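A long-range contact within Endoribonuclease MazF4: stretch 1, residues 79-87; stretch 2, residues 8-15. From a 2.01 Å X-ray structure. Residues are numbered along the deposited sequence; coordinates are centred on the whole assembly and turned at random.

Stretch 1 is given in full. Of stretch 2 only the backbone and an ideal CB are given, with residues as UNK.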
# COMPACT_ATOMS: atom_id res chain seq x y z
N LEU A 79 15.93 1.60 -5.33
CA LEU A 79 16.40 0.76 -4.23
C LEU A 79 17.92 0.89 -4.12
O LEU A 79 18.63 0.76 -5.12
CB LEU A 79 15.98 -0.70 -4.41
CG LEU A 79 14.47 -0.95 -4.49
CD1 LEU A 79 14.21 -2.43 -4.70
CD2 LEU A 79 13.71 -0.45 -3.27
N GLY A 80 18.39 1.19 -2.91
CA GLY A 80 19.82 1.43 -2.64
C GLY A 80 20.39 0.27 -1.85
O GLY A 80 20.18 -0.90 -2.21
N ASP A 81 21.08 0.59 -0.75
CA ASP A 81 21.81 -0.41 0.05
C ASP A 81 20.85 -1.43 0.67
O ASP A 81 19.81 -1.05 1.21
CB ASP A 81 22.59 0.25 1.20
CG ASP A 81 23.57 1.31 0.72
OD1 ASP A 81 24.19 1.15 -0.35
OD2 ASP A 81 23.73 2.32 1.44
N TYR A 82 21.19 -2.72 0.56
CA TYR A 82 20.44 -3.81 1.22
C TYR A 82 20.84 -3.91 2.70
O TYR A 82 22.02 -4.10 3.01
CB TYR A 82 20.71 -5.15 0.52
CG TYR A 82 20.16 -6.34 1.26
CD1 TYR A 82 18.79 -6.53 1.41
CD2 TYR A 82 21.01 -7.30 1.84
CE1 TYR A 82 18.28 -7.62 2.10
CE2 TYR A 82 20.51 -8.39 2.53
CZ TYR A 82 19.14 -8.55 2.65
OH TYR A 82 18.62 -9.63 3.33
N LEU A 83 19.86 -3.79 3.59
CA LEU A 83 20.10 -3.68 5.03
C LEU A 83 19.83 -4.94 5.85
O LEU A 83 20.25 -5.04 7.00
CB LEU A 83 19.28 -2.54 5.61
CG LEU A 83 19.51 -1.14 5.04
CD1 LEU A 83 18.85 -0.11 5.94
CD2 LEU A 83 20.99 -0.83 4.88
N GLY A 84 19.11 -5.90 5.26
CA GLY A 84 18.81 -7.14 5.94
C GLY A 84 17.38 -7.58 5.69
O GLY A 84 16.66 -6.98 4.89
N GLU A 85 17.01 -8.64 6.40
CA GLU A 85 15.75 -9.32 6.21
C GLU A 85 15.05 -9.47 7.56
O GLU A 85 15.64 -9.97 8.52
CB GLU A 85 16.01 -10.69 5.60
CG GLU A 85 14.76 -11.43 5.17
CD GLU A 85 15.07 -12.69 4.39
OE1 GLU A 85 16.25 -12.94 4.06
OE2 GLU A 85 14.10 -13.44 4.08
N VAL A 86 13.81 -9.02 7.62
CA VAL A 86 13.00 -9.08 8.83
C VAL A 86 12.61 -10.53 9.10
O VAL A 86 12.41 -11.32 8.17
CB VAL A 86 11.78 -8.14 8.68
CG1 VAL A 86 10.77 -8.34 9.79
CG2 VAL A 86 12.26 -6.69 8.68
N THR A 87 12.52 -10.89 10.38
CA THR A 87 12.21 -12.27 10.77
C THR A 87 10.77 -12.62 10.37
O THR A 87 9.93 -11.72 10.26
CB THR A 87 12.37 -12.49 12.28
OG1 THR A 87 11.54 -11.57 12.99
CG2 THR A 87 13.82 -12.34 12.72
N UNK A 8 10.17 -10.02 -0.49
CA UNK A 8 9.33 -9.61 0.62
C UNK A 8 10.09 -9.82 1.93
O UNK A 8 10.77 -10.84 2.09
CB UNK A 8 8.01 -10.39 0.62
N UNK A 9 10.03 -8.84 2.82
CA UNK A 9 10.77 -8.90 4.09
C UNK A 9 12.15 -8.25 4.08
O UNK A 9 12.72 -8.02 5.15
CB UNK A 9 10.93 -10.36 4.50
N UNK A 10 12.70 -7.96 2.90
CA UNK A 10 13.98 -7.26 2.79
C UNK A 10 13.82 -5.76 2.99
O UNK A 10 12.76 -5.19 2.68
CB UNK A 10 14.62 -7.54 1.43
N UNK A 11 14.89 -5.13 3.48
CA UNK A 11 14.93 -3.70 3.78
C UNK A 11 16.04 -3.03 2.97
O UNK A 11 17.19 -3.48 3.00
CB UNK A 11 15.14 -3.47 5.28
N UNK A 12 15.68 -1.96 2.26
CA UNK A 12 16.62 -1.21 1.43
C UNK A 12 16.60 0.29 1.78
O UNK A 12 15.52 0.86 2.00
CB UNK A 12 16.29 -1.41 -0.05
N UNK A 13 17.78 0.91 1.80
CA UNK A 13 17.89 2.38 1.86
C UNK A 13 17.44 2.97 0.54
O UNK A 13 17.92 2.55 -0.50
CB UNK A 13 19.32 2.82 2.18
N UNK A 14 16.53 3.94 0.57
CA UNK A 14 16.02 4.57 -0.65
C UNK A 14 15.81 6.06 -0.44
O UNK A 14 15.22 6.46 0.56
CB UNK A 14 14.71 3.91 -1.09
N UNK A 15 16.28 6.88 -1.38
CA UNK A 15 15.98 8.32 -1.39
C UNK A 15 14.93 8.59 -2.46
O UNK A 15 15.17 8.32 -3.63
CB UNK A 15 17.24 9.15 -1.64

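Two strands run antiparallel here, their N-to-C directions 161° apart. Backbone hydrogen bonds set the register, and the side chains of stretch 1 narrow the choice at several of the positions opposite.

Position 8 points its CB away from stretch 1, with nothing of that stretch within 5.5 Å. The contact sets no rule, and almost any residue would do. It is Arg-8, whose guanidinium is hydrogen-bonded elsewhere in the structure.

Position 9 is decided by its own backbone. At phi 93° and psi -15°, a CB would be jammed against the carbonyl O of the preceding residue, so glycine is called for, and Gly-9 is found. Its carbonyl does the work: Val-86 N donates to Gly-9 O at 2.9 Å, almost straight at 175°.

Position 10 pairs with Glu-85, the CA atoms 4.4 Å apart, and its CB lies 3.7 Å from Tyr-82 CE1, on the face that carries the tyrosine and glutamate side chains. A chain with a few methylenes to lay beside the ring would suit: Gln, Met, Lys, Arg or Leu. The residue is Gln-10, whose CG sits 3.6 Å from Tyr-82 CE1.

Position 11 has both backbone groups engaged: its N donates to Gly-84 O at 2.9 Å, and its O accepts from Leu-83 N at 2.8 Å. The CB points to the other face, 4.3 Å from Leu-83 CB, where Gly-84 puts no side chain in the way and Val-86 offers a methyl. A beta-branched aliphatic, Val or Ile, fits best, though Leu is plausible. Val-11 reaches both neighbours, CG1 to Leu-83 CD1 and CG2 to Val-86 CG2, each at 4.1 Å.

Position 12 returns to the Tyr-82 face. Its CA lies 3.2 Å from Asp-81 O in a CA-H...O contact, and its CB is 4.2 Å from Leu-79 CD2. A broad side chain could cover the ground between Leu-79 and Tyr-82, so an aromatic is the natural choice, with Leu, Ile or Met as alternatives. Tyr-12 has Tyr-82 CD1 over one face of its ring and Gly-80 O at the edge; the two tyrosine planes meet obliquely at 53°. Its OH donates to Gln-10 OE1 at 2.5 Å, tying together neighbours on the same face.

Position 13 is held by its backbone, N donating to Asp-81 O at 2.9 Å and O accepting a weak bond from Gly-80 N at 2.8 Å. The CB points sideways, but the Asp-81 carboxylate is within reach of a long cation, so Arg or Lys would answer it. Arg-13 does: NH1 forms a salt bridge with Asp-81 OD2 at 3.1 Å, while its CG packs 3.8 Å from Leu-83 CD1.

Position 14 also points sideways, with its CB 4.8 Å from Leu-79 CA. Small or medium apolar residues such as Ala, Val or Cys are reasonable. In Cys-14 the SG meets Leu-79 CD2 at 3.5 Å.

Position 15 is out of reach, leaving the choice open; it is Asp-15.

Stretch 2, residues 8-15: RGQVYRCD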
# COMPACT_ATOMS: atom_id res chain seq x y z
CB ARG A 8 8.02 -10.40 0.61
CG ARG A 8 6.94 -9.78 1.46
CD ARG A 8 5.58 -10.39 1.17
NE ARG A 8 4.53 -9.63 1.84
CZ ARG A 8 4.18 -9.74 3.12
NH1 ARG A 8 4.79 -10.60 3.94
NH2 ARG A 8 3.20 -8.97 3.59
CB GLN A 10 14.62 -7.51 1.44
CG GLN A 10 15.01 -8.97 1.22
CD GLN A 10 15.70 -9.19 -0.11
OE1 GLN A 10 15.54 -8.41 -1.06
NE2 GLN A 10 16.47 -10.28 -0.21
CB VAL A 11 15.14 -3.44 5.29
CG1 VAL A 11 15.24 -1.94 5.58
CG2 VAL A 11 14.01 -4.05 6.11
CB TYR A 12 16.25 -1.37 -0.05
CG TYR A 12 16.44 -2.77 -0.59
CD1 TYR A 12 15.44 -3.73 -0.48
CD2 TYR A 12 17.62 -3.12 -1.24
CE1 TYR A 12 15.60 -5.01 -0.99
CE2 TYR A 12 17.81 -4.41 -1.74
CZ TYR A 12 16.80 -5.35 -1.62
OH TYR A 12 17.00 -6.62 -2.12
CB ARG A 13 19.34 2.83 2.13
CG ARG A 13 19.78 2.67 3.56
CD ARG A 13 21.17 3.23 3.83
NE ARG A 13 21.21 4.70 3.94
CZ ARG A 13 21.88 5.54 3.15
NH1 ARG A 13 22.62 5.12 2.11
NH2 ARG A 13 21.81 6.85 3.39
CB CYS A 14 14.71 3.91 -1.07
SG CYS A 14 14.72 2.10 -1.06
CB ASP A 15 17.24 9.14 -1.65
CG ASP A 15 17.07 10.61 -1.30
OD1 ASP A 15 15.97 11.17 -1.53
OD2 ASP A 15 18.03 11.21 -0.79
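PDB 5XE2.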